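Local coordinates for SPD1 nuclease (Streptococcus pyogenes, PDB 2XGR), which hydrolyses DNA as a prophage-encoded extracellular endonuclease, probably with the help of a bound metal ion, at residues Lys52-Phe56 and Gln200-Ser206; Asn59-Leu64 and Phe75-Leu80; Leu122-Phe127 and Leu179-Pro185. Where two conformers were deposited one is given. Residue numbers count along the deposited sequence, not the author numbering.

Interaction 1. Residues Lys52-Phe56 and Gln200-Ser206; sequences KLLPF and QYVGIDS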
loop_
_atom_site.group_PDB
_atom_site.type_symbol
_atom_site.label_atom_id
_atom_site.label_comp_id
_atom_site.label_asym_id
_atom_site.label_seq_id
_atom_site.Cartn_x
_atom_site.Cartn_y
_atom_site.Cartn_z
ATOM N N LYS A 52 15.617 0.387 1.482
ATOM C CA LYS A 52 14.204 0.748 1.487
ATOM C C LYS A 52 13.288 -0.096 2.342
ATOM O O LYS A 52 12.122 0.315 2.514
ATOM C CB LYS A 52 13.652 0.700 0.069
ATOM C CG LYS A 52 14.329 1.734 -0.864
ATOM C CD LYS A 52 13.638 1.651 -2.226
ATOM C CE LYS A 52 14.312 2.597 -3.273
ATOM N NZ LYS A 52 13.630 2.527 -4.613
ATOM N N LEU A 53 13.799 -1.201 2.887
ATOM C CA LEU A 53 12.934 -2.269 3.430
ATOM C C LEU A 53 13.060 -2.301 4.955
ATOM O O LEU A 53 13.990 -1.648 5.548
ATOM C CB LEU A 53 13.375 -3.618 2.861
ATOM C CG LEU A 53 13.645 -3.614 1.322
ATOM C CD1 LEU A 53 13.990 -5.019 0.875
ATOM C CD2 LEU A 53 12.308 -3.166 0.667
ATOM N N LEU A 54 12.151 -3.024 5.587
ATOM C CA LEU A 54 12.303 -3.346 7.041
ATOM C C LEU A 54 13.394 -4.440 7.159
ATOM O O LEU A 54 13.580 -5.252 6.211
ATOM C CB LEU A 54 10.977 -3.853 7.593
ATOM C CG LEU A 54 9.953 -2.735 7.734
ATOM C CD1 LEU A 54 8.628 -3.360 8.151
ATOM C CD2 LEU A 54 10.431 -1.711 8.776
ATOM N N PRO A 55 14.140 -4.458 8.292
ATOM C CA PRO A 55 15.108 -5.572 8.488
ATOM C C PRO A 55 14.373 -6.927 8.449
ATOM O O PRO A 55 13.233 -7.046 8.859
ATOM C CB PRO A 55 15.663 -5.303 9.904
ATOM C CG PRO A 55 15.649 -3.799 10.038
ATOM C CD PRO A 55 14.191 -3.492 9.417
ATOM N N PHE A 56 14.984 -7.938 7.861
ATOM C CA PHE A 56 14.317 -9.225 7.760
ATOM C C PHE A 56 14.685 -10.012 9.023
ATOM O O PHE A 56 15.807 -10.511 9.144
ATOM C CB PHE A 56 14.824 -9.977 6.567
ATOM C CG PHE A 56 14.234 -11.336 6.427
ATOM C CD1 PHE A 56 12.856 -11.508 6.421
ATOM C CD2 PHE A 56 15.036 -12.438 6.278
ATOM C CE1 PHE A 56 12.275 -12.746 6.369
ATOM C CE2 PHE A 56 14.443 -13.703 6.129
ATOM C CZ PHE A 56 13.041 -13.840 6.168
ATOM N N GLN A 200 5.184 0.634 -2.261
ATOM C CA GLN A 200 6.516 0.046 -2.511
ATOM C C GLN A 200 6.504 -1.401 -2.020
ATOM O O GLN A 200 6.139 -1.670 -0.865
ATOM C CB GLN A 200 7.597 0.800 -1.674
ATOM C CG GLN A 200 8.982 0.247 -1.890
ATOM C CD GLN A 200 9.910 0.822 -0.872
ATOM O OE1 GLN A 200 10.338 1.977 -1.011
ATOM N NE2 GLN A 200 10.091 0.096 0.260
ATOM N N TYR A 201 6.816 -2.352 -2.890
ATOM C CA TYR A 201 6.698 -3.730 -2.447
ATOM C C TYR A 201 7.758 -4.634 -3.054
ATOM O O TYR A 201 8.235 -4.416 -4.195
ATOM C CB TYR A 201 5.270 -4.322 -2.749
ATOM C CG TYR A 201 4.786 -4.058 -4.157
ATOM C CD1 TYR A 201 5.127 -4.906 -5.213
ATOM C CD2 TYR A 201 3.982 -2.932 -4.430
ATOM C CE1 TYR A 201 4.594 -4.678 -6.531
ATOM C CE2 TYR A 201 3.489 -2.720 -5.768
ATOM C CZ TYR A 201 3.776 -3.626 -6.767
ATOM O OH TYR A 201 3.278 -3.363 -8.037
ATOM N N VAL A 202 8.123 -5.648 -2.278
ATOM C CA VAL A 202 9.058 -6.679 -2.776
ATOM C C VAL A 202 8.807 -7.899 -1.911
ATOM O O VAL A 202 8.296 -7.746 -0.768
ATOM C CB VAL A 202 10.484 -6.225 -2.680
ATOM C CG1 VAL A 202 10.897 -6.060 -1.169
ATOM C CG2 VAL A 202 11.505 -7.225 -3.417
ATOM N N GLY A 203 9.116 -9.090 -2.433
ATOM C CA GLY A 203 8.944 -10.323 -1.624
ATOM C C GLY A 203 10.310 -10.711 -1.035
ATOM O O GLY A 203 11.368 -10.220 -1.484
ATOM N N ILE A 204 10.281 -11.495 0.048
ATOM C CA ILE A 204 11.531 -12.007 0.625
ATOM C C ILE A 204 11.353 -13.522 0.879
ATOM O O ILE A 204 10.334 -13.951 1.422
ATOM C CB ILE A 204 11.841 -11.325 1.964
ATOM C CG1 ILE A 204 11.935 -9.797 1.780
ATOM C CG2 ILE A 204 13.296 -11.761 2.474
ATOM C CD1 ILE A 204 12.178 -9.010 3.128
ATOM N N ASP A 205 12.275 -14.320 0.367
ATOM C CA ASP A 205 12.115 -15.771 0.558
ATOM C C ASP A 205 12.756 -16.194 1.908
ATOM O O ASP A 205 13.265 -15.352 2.666
ATOM C CB ASP A 205 12.630 -16.543 -0.680
ATOM C CG ASP A 205 14.158 -16.596 -0.769
ATOM O OD1 ASP A 205 14.882 -16.158 0.167
ATOM O OD2 ASP A 205 14.630 -16.963 -1.867
ATOM N N SER A 206 12.679 -17.483 2.233
ATOM C CA SER A 206 13.160 -18.001 3.527
ATOM C C SER A 206 14.611 -17.622 3.755
ATOM O O SER A 206 15.036 -17.455 4.917
ATOM C CB SER A 206 13.080 -19.539 3.528
ATOM O OG SER A 206 11.858 -19.940 2.967
#

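Interaction 2. Residues Asn59-Leu64 and Phe75-Leu80; sequences NYQLQL and FSHIQL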
loop_
_atom_site.group_PDB
_atom_site.type_symbol
_atom_site.label_atom_id
_atom_site.label_comp_id
_atom_site.label_asym_id
_atom_site.label_seq_id
_atom_site.Cartn_x
_atom_site.Cartn_y
_atom_site.Cartn_z
ATOM N N ASN A 59 10.037 -12.261 11.579
ATOM C CA ASN A 59 8.867 -12.019 12.436
ATOM C C ASN A 59 8.037 -10.949 11.742
ATOM O O ASN A 59 8.610 -10.072 11.088
ATOM C CB ASN A 59 9.289 -11.484 13.828
ATOM C CG ASN A 59 10.056 -12.529 14.639
ATOM O OD1 ASN A 59 11.149 -12.272 15.084
ATOM N ND2 ASN A 59 9.476 -13.653 14.831
ATOM N N TYR A 60 6.724 -11.017 11.927
ATOM C CA TYR A 60 5.825 -9.934 11.477
ATOM C C TYR A 60 6.297 -8.627 12.123
ATOM O O TYR A 60 6.547 -8.600 13.350
ATOM C CB TYR A 60 4.420 -10.269 11.984
ATOM C CG TYR A 60 3.399 -9.166 11.798
ATOM C CD1 TYR A 60 2.657 -9.104 10.610
ATOM C CD2 TYR A 60 3.298 -8.116 12.719
ATOM C CE1 TYR A 60 1.688 -8.177 10.436
ATOM C CE2 TYR A 60 2.323 -7.103 12.517
ATOM C CZ TYR A 60 1.556 -7.144 11.385
ATOM O OH TYR A 60 0.586 -6.169 11.213
ATOM N N GLN A 61 6.267 -7.534 11.342
ATOM C CA GLN A 61 6.572 -6.203 11.871
ATOM C C GLN A 61 5.660 -5.188 11.205
ATOM O O GLN A 61 5.441 -5.274 9.962
ATOM C CB GLN A 61 7.982 -5.750 11.440
ATOM C CG GLN A 61 9.124 -6.632 11.820
ATOM C CD GLN A 61 10.362 -6.328 10.988
ATOM O OE1 GLN A 61 10.927 -5.238 11.077
ATOM N NE2 GLN A 61 10.834 -7.312 10.270
ATOM N N LEU A 62 5.223 -4.188 11.963
ATOM C CA LEU A 62 4.519 -3.056 11.388
ATOM C C LEU A 62 5.157 -1.829 11.995
ATOM O O LEU A 62 5.256 -1.707 13.188
ATOM C CB LEU A 62 3.046 -3.142 11.748
ATOM C CG LEU A 62 2.170 -1.939 11.384
ATOM C CD1 LEU A 62 2.065 -1.855 9.849
ATOM C CD2 LEU A 62 0.787 -2.106 12.030
ATOM N N GLN A 63 5.675 -0.966 11.133
ATOM C CA GLN A 63 6.295 0.277 11.593
ATOM C C GLN A 63 5.492 1.462 11.055
ATOM O O GLN A 63 5.288 1.547 9.852
ATOM C CB GLN A 63 7.764 0.237 11.138
ATOM C CG GLN A 63 8.608 1.299 11.880
ATOM C CD GLN A 63 10.089 0.904 12.085
ATOM O OE1 GLN A 63 10.909 1.801 12.306
ATOM N NE2 GLN A 63 10.445 -0.397 11.983
ATOM N N LEU A 64 5.089 2.406 11.912
ATOM C CA LEU A 64 4.286 3.521 11.471
ATOM C C LEU A 64 5.109 4.789 11.621
ATOM O O LEU A 64 5.601 5.052 12.703
ATOM C CB LEU A 64 3.049 3.637 12.342
ATOM C CG LEU A 64 2.071 2.434 12.282
ATOM C CD1 LEU A 64 0.867 2.615 13.261
ATOM C CD2 LEU A 64 1.635 2.233 10.840
ATOM N N PHE A 75 4.205 7.577 7.029
ATOM C CA PHE A 75 4.297 6.316 6.223
ATOM C C PHE A 75 3.728 5.172 7.027
ATOM O O PHE A 75 3.707 5.245 8.248
ATOM C CB PHE A 75 5.768 5.947 5.830
ATOM C CG PHE A 75 6.663 5.616 7.019
ATOM C CD1 PHE A 75 6.807 4.269 7.495
ATOM C CD2 PHE A 75 7.453 6.623 7.599
ATOM C CE1 PHE A 75 7.657 3.996 8.634
ATOM C CE2 PHE A 75 8.332 6.324 8.642
ATOM C CZ PHE A 75 8.433 5.028 9.162
ATOM N N SER A 76 3.474 4.038 6.369
ATOM C CA SER A 76 3.157 2.829 7.128
ATOM C C SER A 76 3.892 1.666 6.387
ATOM O O SER A 76 3.902 1.610 5.143
ATOM C CB SER A 76 1.647 2.620 7.033
ATOM O OG SER A 76 1.331 1.404 7.722
ATOM N N HIS A 77 4.613 0.817 7.129
ATOM C CA HIS A 77 5.563 -0.133 6.540
ATOM C C HIS A 77 5.373 -1.483 7.220
ATOM O O HIS A 77 5.443 -1.580 8.468
ATOM C CB HIS A 77 6.981 0.357 6.750
ATOM C CG HIS A 77 8.003 -0.190 5.773
ATOM N ND1 HIS A 77 7.895 -1.379 5.083
ATOM C CD2 HIS A 77 9.246 0.299 5.490
ATOM C CE1 HIS A 77 8.996 -1.548 4.322
ATOM N NE2 HIS A 77 9.834 -0.556 4.598
ATOM N N ILE A 78 5.012 -2.512 6.443
ATOM C CA ILE A 78 4.769 -3.827 7.051
ATOM C C ILE A 78 5.690 -4.876 6.439
ATOM O O ILE A 78 6.115 -4.770 5.264
ATOM C CB ILE A 78 3.258 -4.178 6.885
ATOM C CG1 ILE A 78 2.820 -5.352 7.803
ATOM C CG2 ILE A 78 2.873 -4.449 5.384
ATOM C CD1 ILE A 78 1.233 -5.474 7.860
ATOM N N GLN A 79 5.970 -5.916 7.212
ATOM C CA GLN A 79 6.641 -7.069 6.615
ATOM C C GLN A 79 5.921 -8.292 7.207
ATOM O O GLN A 79 5.821 -8.419 8.441
ATOM C CB GLN A 79 8.154 -6.995 6.909
ATOM C CG GLN A 79 8.909 -8.055 6.086
ATOM C CD GLN A 79 10.381 -7.992 6.298
ATOM O OE1 GLN A 79 10.943 -8.900 6.940
ATOM N NE2 GLN A 79 11.030 -6.915 5.800
ATOM N N LEU A 80 5.262 -9.075 6.342
ATOM C CA LEU A 80 4.346 -10.119 6.887
ATOM C C LEU A 80 4.309 -11.335 5.986
ATOM O O LEU A 80 4.686 -11.247 4.777
ATOM C CB LEU A 80 2.902 -9.532 7.112
ATOM C CG LEU A 80 2.006 -9.462 5.847
ATOM C CD1 LEU A 80 0.507 -9.348 6.200
ATOM C CD2 LEU A 80 2.473 -8.223 4.889
HETATM O O HOH W 1 10.760 -10.229 9.067
#

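Interaction 3. Residues Leu122-Phe127 and Leu179-Pro185; sequences LVGYQF and LDYKVTP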
loop_
_atom_site.group_PDB
_atom_site.type_symbol
_atom_site.label_atom_id
_atom_site.label_comp_id
_atom_site.label_asym_id
_atom_site.label_seq_id
_atom_site.Cartn_x
_atom_site.Cartn_y
_atom_site.Cartn_z
ATOM N N LEU A 122 -3.339 3.652 4.782
ATOM C CA LEU A 122 -2.087 3.568 4.009
ATOM C C LEU A 122 -1.826 2.063 3.696
ATOM O O LEU A 122 -2.044 1.640 2.579
ATOM C CB LEU A 122 -0.915 4.200 4.773
ATOM C CG LEU A 122 -1.099 5.760 4.966
ATOM C CD1 LEU A 122 0.133 6.290 5.842
ATOM C CD2 LEU A 122 -1.030 6.478 3.591
ATOM N N VAL A 123 -1.463 1.277 4.706
ATOM C CA VAL A 123 -1.411 -0.181 4.526
ATOM C C VAL A 123 -2.841 -0.747 4.754
ATOM O O VAL A 123 -3.439 -0.477 5.788
ATOM C CB VAL A 123 -0.395 -0.815 5.476
ATOM C CG1 VAL A 123 -0.570 -2.376 5.489
ATOM C CG2 VAL A 123 1.044 -0.528 5.003
ATOM N N GLY A 124 -3.436 -1.418 3.746
ATOM C CA GLY A 124 -4.825 -1.875 3.918
ATOM C C GLY A 124 -5.043 -2.760 5.140
ATOM O O GLY A 124 -4.152 -3.527 5.618
ATOM N N TYR A 125 -6.307 -2.754 5.557
ATOM C CA TYR A 125 -6.666 -3.421 6.813
ATOM C C TYR A 125 -6.273 -4.881 6.915
ATOM O O TYR A 125 -5.762 -5.300 7.966
ATOM C CB TYR A 125 -8.227 -3.315 6.975
ATOM C CG TYR A 125 -8.671 -3.917 8.259
ATOM C CD1 TYR A 125 -8.431 -3.293 9.481
ATOM C CD2 TYR A 125 -9.215 -5.179 8.267
ATOM C CE1 TYR A 125 -8.871 -3.849 10.693
ATOM C CE2 TYR A 125 -9.681 -5.747 9.478
ATOM C CZ TYR A 125 -9.432 -5.105 10.673
ATOM O OH TYR A 125 -9.847 -5.679 11.868
ATOM N N GLN A 126 -6.532 -5.693 5.882
ATOM C CA GLN A 126 -6.330 -7.132 6.082
ATOM C C GLN A 126 -4.853 -7.469 6.168
ATOM O O GLN A 126 -4.472 -8.559 6.591
ATOM C CB GLN A 126 -6.990 -7.950 4.970
ATOM C CG GLN A 126 -8.510 -7.856 4.967
ATOM C CD GLN A 126 -9.160 -9.020 4.258
ATOM O OE1 GLN A 126 -10.289 -9.447 4.621
ATOM N NE2 GLN A 126 -8.534 -9.496 3.236
ATOM N N PHE A 127 -3.979 -6.504 5.874
ATOM C CA PHE A 127 -2.566 -6.757 6.105
ATOM C C PHE A 127 -2.225 -6.405 7.522
ATOM O O PHE A 127 -1.534 -7.150 8.192
ATOM C CB PHE A 127 -1.651 -5.941 5.160
ATOM C CG PHE A 127 -1.751 -6.356 3.708
ATOM C CD1 PHE A 127 -2.087 -7.693 3.345
ATOM C CD2 PHE A 127 -1.447 -5.466 2.707
ATOM C CE1 PHE A 127 -2.135 -8.113 1.976
ATOM C CE2 PHE A 127 -1.526 -5.852 1.335
ATOM C CZ PHE A 127 -1.836 -7.174 0.971
ATOM N N LEU A 179 6.076 -10.577 2.417
ATOM C CA LEU A 179 5.887 -9.333 1.651
ATOM C C LEU A 179 6.410 -8.192 2.493
ATOM O O LEU A 179 6.020 -8.048 3.685
ATOM C CB LEU A 179 4.390 -9.168 1.421
ATOM C CG LEU A 179 3.999 -7.761 0.866
ATOM C CD1 LEU A 179 4.663 -7.489 -0.549
ATOM C CD2 LEU A 179 2.443 -7.617 0.801
ATOM N N ASP A 180 7.266 -7.350 1.903
ATOM C CA ASP A 180 7.644 -6.111 2.566
ATOM C C ASP A 180 6.906 -5.046 1.770
ATOM O O ASP A 180 7.090 -4.901 0.544
ATOM C CB ASP A 180 9.188 -5.917 2.492
ATOM C CG ASP A 180 9.645 -4.611 3.133
ATOM O OD1 ASP A 180 9.359 -3.545 2.585
ATOM O OD2 ASP A 180 10.231 -4.686 4.254
ATOM N N TYR A 181 6.108 -4.222 2.461
ATOM C CA TYR A 181 5.234 -3.331 1.751
ATOM C C TYR A 181 5.153 -2.000 2.514
ATOM O O TYR A 181 4.800 -1.966 3.699
ATOM C CB TYR A 181 3.823 -4.018 1.680
ATOM C CG TYR A 181 2.668 -3.189 1.118
ATOM C CD1 TYR A 181 2.807 -2.388 -0.050
ATOM C CD2 TYR A 181 1.434 -3.172 1.754
ATOM C CE1 TYR A 181 1.707 -1.641 -0.552
ATOM C CE2 TYR A 181 0.328 -2.405 1.269
ATOM C CZ TYR A 181 0.492 -1.662 0.104
ATOM O OH TYR A 181 -0.595 -0.981 -0.381
ATOM N N LYS A 182 5.495 -0.903 1.826
ATOM C CA LYS A 182 5.531 0.413 2.470
ATOM C C LYS A 182 4.609 1.319 1.674
ATOM O O LYS A 182 4.671 1.324 0.428
ATOM C CB LYS A 182 6.979 0.954 2.426
ATOM C CG LYS A 182 7.058 2.263 3.251
ATOM C CD LYS A 182 8.486 2.903 3.123
ATOM C CE LYS A 182 8.577 4.146 4.003
ATOM N NZ LYS A 182 9.982 4.683 3.789
ATOM N N VAL A 183 3.741 2.053 2.376
ATOM C CA VAL A 183 2.843 3.011 1.730
ATOM C C VAL A 183 3.174 4.398 2.288
ATOM O O VAL A 183 3.148 4.644 3.501
ATOM C CB VAL A 183 1.344 2.625 1.977
ATOM C CG1 VAL A 183 0.418 3.679 1.285
ATOM C CG2 VAL A 183 1.109 1.169 1.424
ATOM N N THR A 184 3.541 5.295 1.381
ATOM C CA THR A 184 3.989 6.687 1.794
ATOM C C THR A 184 3.163 7.762 1.111
ATOM O O THR A 184 3.138 7.827 -0.156
ATOM C CB THR A 184 5.488 6.902 1.395
ATOM O OG1 THR A 184 6.326 5.836 1.871
ATOM C CG2 THR A 184 6.006 8.284 1.847
ATOM N N PRO A 185 2.462 8.599 1.898
ATOM C CA PRO A 185 1.715 9.706 1.310
ATOM C C PRO A 185 2.716 10.805 0.947
ATOM O O PRO A 185 3.693 10.998 1.695
ATOM C CB PRO A 185 0.744 10.121 2.425
ATOM C CG PRO A 185 1.461 9.764 3.767
ATOM C CD PRO A 185 2.282 8.479 3.354
#

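Interaction 1. Residues Lys52-Phe56 and Gln200-Ser206
The loop segment Lys52-Phe56 runs over one face of the strand in Gln200-Ser206. The end-to-end directions of the two segments differ by only 23°. Gln200, Val202 and Ile204 point their CA-to-CB bonds toward the loop, while Tyr201 points away. Gln200 is extended through chi1 and chi2 (both t). This carries its amide to the loop backbone, where Gln200 NE2 donates to Lys52 O at 3.0 Å; this carbonyl also accepts from His77 NE2. The Lys52 side chain starts in m and is then fully extended. Lys52 CD lies 3.5 Å from Gln200 OE1, and the ammonium forms a salt bridge with Asp223. The loop thus covers strand 196-204 of the large antiparallel sheet in this His-Me finger nuclease. It has no regular secondary structure and adds no strand there; side chains make the contact. Leu53, in the m,t rotamer, starts sideways, but its CD2 reaches Val202 CG1 at 3.7 Å. At the other end, Phe56 takes chi1 t and Ile204 takes m,t. Ile204 CG2 sits over the face of the Phe56 ring, 3.9 Å from the centroid and 6° off the normal, a clear CH-pi contact. Ser206 O lies at the ring edge, 4.0 Å from Phe56 CE2. Trp178 meets the same ring edge-to-face. Leu54 does not touch the strand; its backbone N hydrogen-bonds to Asp180 OD2 on the neighbouring strand 178-186.

Interaction 2. Residues Asn59-Leu64 and Phe75-Leu80
Strands 61-64 and 76-80 form an antiparallel beta hairpin at one end of the large sheet. Their axes approach to 4.7 Å at 174°. Gln79 and Gln61 have the most surface covered in this contact. They face each other as a hydrogen-bonded pair: Gln61 N donates to Gln79 O at 3.1 Å, and Gln79 N donates to Gln61 O at 2.9 Å. Two residues on, Gln63 and His77 repeat the pattern. There Gln63 N to His77 O is 2.7 Å, and His77 N to Gln63 O is 2.9 Å. Between these rungs, Leu62 and Ile78 form a non-hydrogen-bonded pair on the opposite face from the glutamines. That face turns to helix 125-128, where Cys128 touches both Leu62 and Ile78. On the glutamine face, Gln61 NE2 hydrogen-bonds to Pro55 O, and Gln79 NE2 to Asp180 OD2 and Leu54 O, so both side chains hold the preceding loop. Tyr60 and Phe75 come next in covered surface. Tyr60 packs its CD1 on Leu80 CB at 3.5 Å and its CE1 on Ile78 CD1 at 3.8 Å. Phe75 has Leu64 C over one ring face and makes a cation-pi contact with Lys182. A water joins the two glutamines: it donates to Gln79 OE1 at 2.5 Å and to Asn59 O at 3.0 Å, and accepts weakly from Gln61 NE2 at 3.2 Å.

Interaction 3. Residues Leu122-Phe127 and Leu179-Pro185
Alternate side chains of the strand Leu179-Pro185 meet the turn and helix start of Leu122-Phe127; the residues between them face the other side of the sheet. Leu179 comes first. Leu179 CD2 touches the Phe127 ring at CZ, 4.3 Å away, and helix 160-173 packs on the same leucine. Tyr181 points toward the partner segment. Tyr181 CD2 lies 3.8 Å from Phe127 CD2 and 4.2 Å from Val123 CG2. The Phe127 and Tyr181 rings are oblique, with centroids 5.8 Å apart and planes at 84°. The Tyr181 hydroxyl hydrogen-bonds to Glu164 OE1 of helix 160-173, which also accepts from Gly124 N. Gly124 is the N-cap of helix 125-128, and Phe127 N donates to Gly124 O at 3.0 Å. The CA atoms of Val183 and Leu122 are the closest across the segments, 5.5 Å apart. Val183 CG1 meets Leu122 CB at 3.8 Å, and Val183 CG2 meets Val123 CG2 at 4.0 Å. Pro185 closes the row, with Pro185 CD 3.9 Å from Leu122 CD2. Segment 122-127 directly follows strand 119-121, which pairs with strand 137-139. This small two-stranded antiparallel sheet is consistent with the beta-beta part of the His-Me finger. The side-chain contacts between the segments are apolar and aromatic, and Leu122 O also packs on Val183 CG2 at 3.4 Å. The join therefore depends on close packing in the core, while polar groups such as the Tyr181 hydroxyl are satisfied by other partners.

Overall arrangement
All three contacts meet on the large antiparallel sheet, in the strand order 61-64, 76-80, 178-186, 196-204. Interaction 2 pairs the first two of these strands, interaction 3 packs on the third, and interaction 1 covers the fourth. The centres of interactions 2 and 3 are about 8 Å apart, those of 1 and 2 about 10 Å, and those of 1 and 3 about 12 Å. Along the chain, interactions 2 and 3 follow in series, both nested inside the loop closed by interaction 1. Asp180 links all three through Leu54 and Gln79. Loop 52-56 covers one face of the sheet, and helices 125-128 and 160-173 lie on the other.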